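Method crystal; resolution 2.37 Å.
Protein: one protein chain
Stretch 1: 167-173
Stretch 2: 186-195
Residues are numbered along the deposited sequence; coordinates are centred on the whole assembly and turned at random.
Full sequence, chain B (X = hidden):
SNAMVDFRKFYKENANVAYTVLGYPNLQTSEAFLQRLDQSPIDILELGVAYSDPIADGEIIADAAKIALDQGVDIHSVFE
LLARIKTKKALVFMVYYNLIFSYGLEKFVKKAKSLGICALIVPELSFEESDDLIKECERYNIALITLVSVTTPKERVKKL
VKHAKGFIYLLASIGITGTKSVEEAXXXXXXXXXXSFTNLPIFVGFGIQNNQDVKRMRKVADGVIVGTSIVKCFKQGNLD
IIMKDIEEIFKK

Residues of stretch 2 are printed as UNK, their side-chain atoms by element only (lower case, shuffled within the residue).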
# COMPACT_ATOMS: atom_id res chain seq x y z
N PHE B 167 19.37 -4.69 8.33
CA PHE B 167 19.74 -3.34 7.91
C PHE B 167 18.64 -2.40 8.36
O PHE B 167 17.55 -2.85 8.61
CB PHE B 167 19.97 -3.26 6.37
CG PHE B 167 18.73 -3.51 5.51
CD1 PHE B 167 18.44 -4.78 5.03
CD2 PHE B 167 17.87 -2.46 5.16
CE1 PHE B 167 17.33 -5.03 4.21
CE2 PHE B 167 16.73 -2.68 4.32
CZ PHE B 167 16.47 -3.96 3.85
N ILE B 168 18.93 -1.12 8.51
CA ILE B 168 17.89 -0.16 8.78
C ILE B 168 17.35 0.35 7.46
O ILE B 168 18.13 0.70 6.57
CB ILE B 168 18.37 1.03 9.65
CG1 ILE B 168 19.21 0.53 10.83
CG2 ILE B 168 17.16 1.85 10.13
CD1 ILE B 168 18.47 -0.43 11.73
N TYR B 169 16.02 0.38 7.35
CA TYR B 169 15.36 0.85 6.17
C TYR B 169 14.99 2.27 6.48
O TYR B 169 13.96 2.52 7.13
CB TYR B 169 14.11 0.03 5.91
CG TYR B 169 13.55 0.05 4.49
CD1 TYR B 169 13.37 1.26 3.79
CD2 TYR B 169 13.18 -1.13 3.84
CE1 TYR B 169 12.86 1.28 2.50
CE2 TYR B 169 12.69 -1.11 2.51
CZ TYR B 169 12.51 0.10 1.87
OH TYR B 169 11.99 0.15 0.58
N LEU B 170 15.83 3.21 6.04
CA LEU B 170 15.56 4.63 6.08
C LEU B 170 14.69 5.14 4.90
O LEU B 170 15.19 5.31 3.79
CB LEU B 170 16.85 5.44 6.15
CG LEU B 170 16.59 6.94 6.33
CD1 LEU B 170 15.55 7.26 7.47
CD2 LEU B 170 17.84 7.72 6.55
N LEU B 171 13.42 5.40 5.15
CA LEU B 171 12.59 6.01 4.13
C LEU B 171 13.10 7.41 3.89
O LEU B 171 13.72 8.02 4.76
CB LEU B 171 11.11 6.02 4.53
CG LEU B 171 10.58 4.63 4.85
CD1 LEU B 171 9.17 4.68 5.36
CD2 LEU B 171 10.65 3.75 3.65
N ALA B 172 12.88 7.90 2.68
CA ALA B 172 13.30 9.22 2.33
C ALA B 172 12.01 10.01 2.30
O ALA B 172 10.92 9.44 2.16
CB ALA B 172 13.98 9.19 0.99
N SER B 173 12.11 11.32 2.51
CA SER B 173 10.95 12.17 2.54
C SER B 173 10.94 12.95 1.26
O SER B 173 11.98 13.13 0.62
CB SER B 173 11.03 13.16 3.68
OG SER B 173 11.16 12.48 4.89
N UNK B 186 19.34 16.77 5.04
CA UNK B 186 18.51 16.27 6.12
C UNK B 186 18.74 14.77 6.35
O UNK B 186 18.86 14.32 7.51
c UNK B 186 17.04 16.51 5.84
c UNK B 186 16.20 15.94 6.97
c UNK B 186 15.36 18.39 5.39
c UNK B 186 16.80 18.00 5.64
N UNK B 187 18.82 14.03 5.25
CA UNK B 187 18.99 12.58 5.27
C UNK B 187 20.31 12.18 5.88
O UNK B 187 20.38 11.28 6.72
c UNK B 187 17.48 11.65 3.35
c UNK B 187 17.44 11.81 1.84
c UNK B 187 17.06 10.24 3.76
c UNK B 187 18.88 11.98 3.85
N UNK B 188 21.38 12.83 5.44
CA UNK B 188 22.67 12.63 6.04
C UNK B 188 22.67 12.93 7.54
O UNK B 188 23.44 12.30 8.30
o UNK B 188 25.07 14.82 3.12
c UNK B 188 23.73 13.46 5.32
c UNK B 188 25.33 13.63 3.36
n UNK B 188 26.45 13.06 2.99
c UNK B 188 24.34 12.76 4.11
N UNK B 189 21.80 13.85 7.98
CA UNK B 189 21.59 14.07 9.42
C UNK B 189 20.94 12.88 10.06
O UNK B 189 21.38 12.43 11.11
o UNK B 189 21.23 17.19 11.04
o UNK B 189 22.46 16.85 9.24
c UNK B 189 21.53 16.53 10.01
c UNK B 189 20.71 15.29 9.70
N UNK B 190 19.90 12.35 9.42
CA UNK B 190 19.20 11.23 10.03
C UNK B 190 20.08 9.97 10.10
O UNK B 190 20.06 9.23 11.11
c UNK B 190 16.91 10.11 10.17
n UNK B 190 15.00 11.04 13.33
c UNK B 190 15.46 10.20 12.22
c UNK B 190 16.52 10.91 11.43
c UNK B 190 17.85 10.97 9.34
N UNK B 191 20.88 9.75 9.06
CA UNK B 191 21.87 8.67 9.02
C UNK B 191 22.88 8.74 10.16
O UNK B 191 23.04 7.76 10.91
c UNK B 191 23.91 7.91 7.70
c UNK B 191 22.59 8.64 7.63
c UNK B 191 21.65 8.04 6.56
N UNK B 192 23.54 9.89 10.31
CA UNK B 192 24.40 10.15 11.45
C UNK B 192 23.72 9.78 12.78
O UNK B 192 24.31 9.10 13.64
c UNK B 192 26.39 13.45 12.32
c UNK B 192 27.90 13.55 12.52
c UNK B 192 24.77 11.64 11.46
n UNK B 192 28.38 14.83 13.14
c UNK B 192 25.98 12.00 12.38
N UNK B 193 22.47 10.20 12.95
CA UNK B 193 21.72 9.96 14.16
C UNK B 193 21.55 8.45 14.39
O UNK B 193 21.81 7.96 15.49
c UNK B 193 18.12 11.17 15.14
c UNK B 193 19.42 10.41 15.23
c UNK B 193 20.36 10.67 14.07
o UNK B 193 18.14 12.41 15.19
o UNK B 193 17.07 10.53 15.05
N UNK B 194 21.13 7.72 13.36
CA UNK B 194 20.96 6.29 13.46
C UNK B 194 22.30 5.67 13.78
O UNK B 194 22.40 4.82 14.67
c UNK B 194 20.44 5.70 12.17
c UNK B 194 19.15 6.40 11.75
c UNK B 194 20.19 4.20 12.33
c UNK B 194 18.76 6.20 10.32
N UNK B 195 23.34 6.10 13.06
CA UNK B 195 24.68 5.58 13.31
C UNK B 195 25.03 5.62 14.79
O UNK B 195 25.61 4.66 15.30
c UNK B 195 26.25 5.39 11.36
c UNK B 195 25.75 6.28 12.48
n UNK B 195 26.61 5.30 8.95
c UNK B 195 26.68 6.17 10.13
n UNK B 195 27.07 6.96 7.38
c UNK B 195 26.79 5.68 7.68
n UNK B 195 26.68 4.78 6.71

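Stretch 2 is a single run of helix that enters from earlier in the chain and packs against strand 168-171, and its side chains can be identified from their atoms in turn. Position 186 carries four carbons, forked at the first, with one arm two carbons long; this is the pattern of isoleucine. Ile186 stays out of reach of stretch 1 and touches a crystal neighbour instead. Position 187 also has four carbons, but the fork comes at the second. The fork at the second carbon makes it leucine; one terminal methyl approaches Leu170 and Ala172. The CA-to-CB bond of Leu187 points sideways, yet its end comes nearer, placing CD2 3.8 Å from CD2 of Leu170 and 4.3 Å from CB of Ala172.

At position 188 three carbons end in one oxygen and one nitrogen, the amide of a glutamine. The CA-to-CB bond of Gln188 points away from the strand and the residue is exposed, its NE2 hydrogen-bonded elsewhere in the structure. Position 189 has two carbons, the second bearing two oxygens: a short carboxylate, hence aspartate. Asp189 is likewise exposed and makes no contact with stretch 1.

Four carbons in a row closed by a nitrogen occupy position 190, with the second carbon of the chain 4.2 Å from CD1 of Leu170. This is lysine. The CA-to-CB bond of Lys190 points toward the strand while its end leads away, so the aliphatic CG meets the leucine and the charged amino group is carried clear of it. Position 191 has three carbons, one carrying the other two, and one of those two lies 3.8 Å from CD2 of Leu170; it is valine. The CA-to-CB bond of Val191 points sideways, and the residue offers CG2 to that contact.

Position 192 repeats the unbranched row of four carbons and a nitrogen, but exposed and beyond reach of the strand: Lys192. Three carbons, the last with two oxygens, make position 193 a glutamate. Glu193 does not touch stretch 1; its OE1 accepts a hydrogen bond from NZ of Lys190 at 2.7 Å, part of a salt bridge within the helix. Position 194 has four carbons forked at the first, one arm two carbons long, as at 186, but here they are buried against Ile168 and Leu170. It is isoleucine, and Ile194 brings CG2 to 4.1 Å from CG1 of Ile168 and CD1 to 4.2 Å from CD2 of Leu170. Position 195, with three carbons, a nitrogen, and a carbon holding two more nitrogens, is arginine; Arg195 is exposed and makes no contact with stretch 1.

The helix runs nearly antiparallel to the strand, at 155°, with axes 10.3 Å apart at closest approach. Leu170 is the hub: its CD2 meets Leu187, Val191 and Ile194, residues spaced so that successive helical turns present them along one side. Ile168 and Ala172 extend the contact toward Ile194 and Leu187, respectively. No hydrogen bond or salt bridge crosses between them; the direct contact rests on apolar packing.

Stretch 2, residues 186-195: ILQDKVKEIR
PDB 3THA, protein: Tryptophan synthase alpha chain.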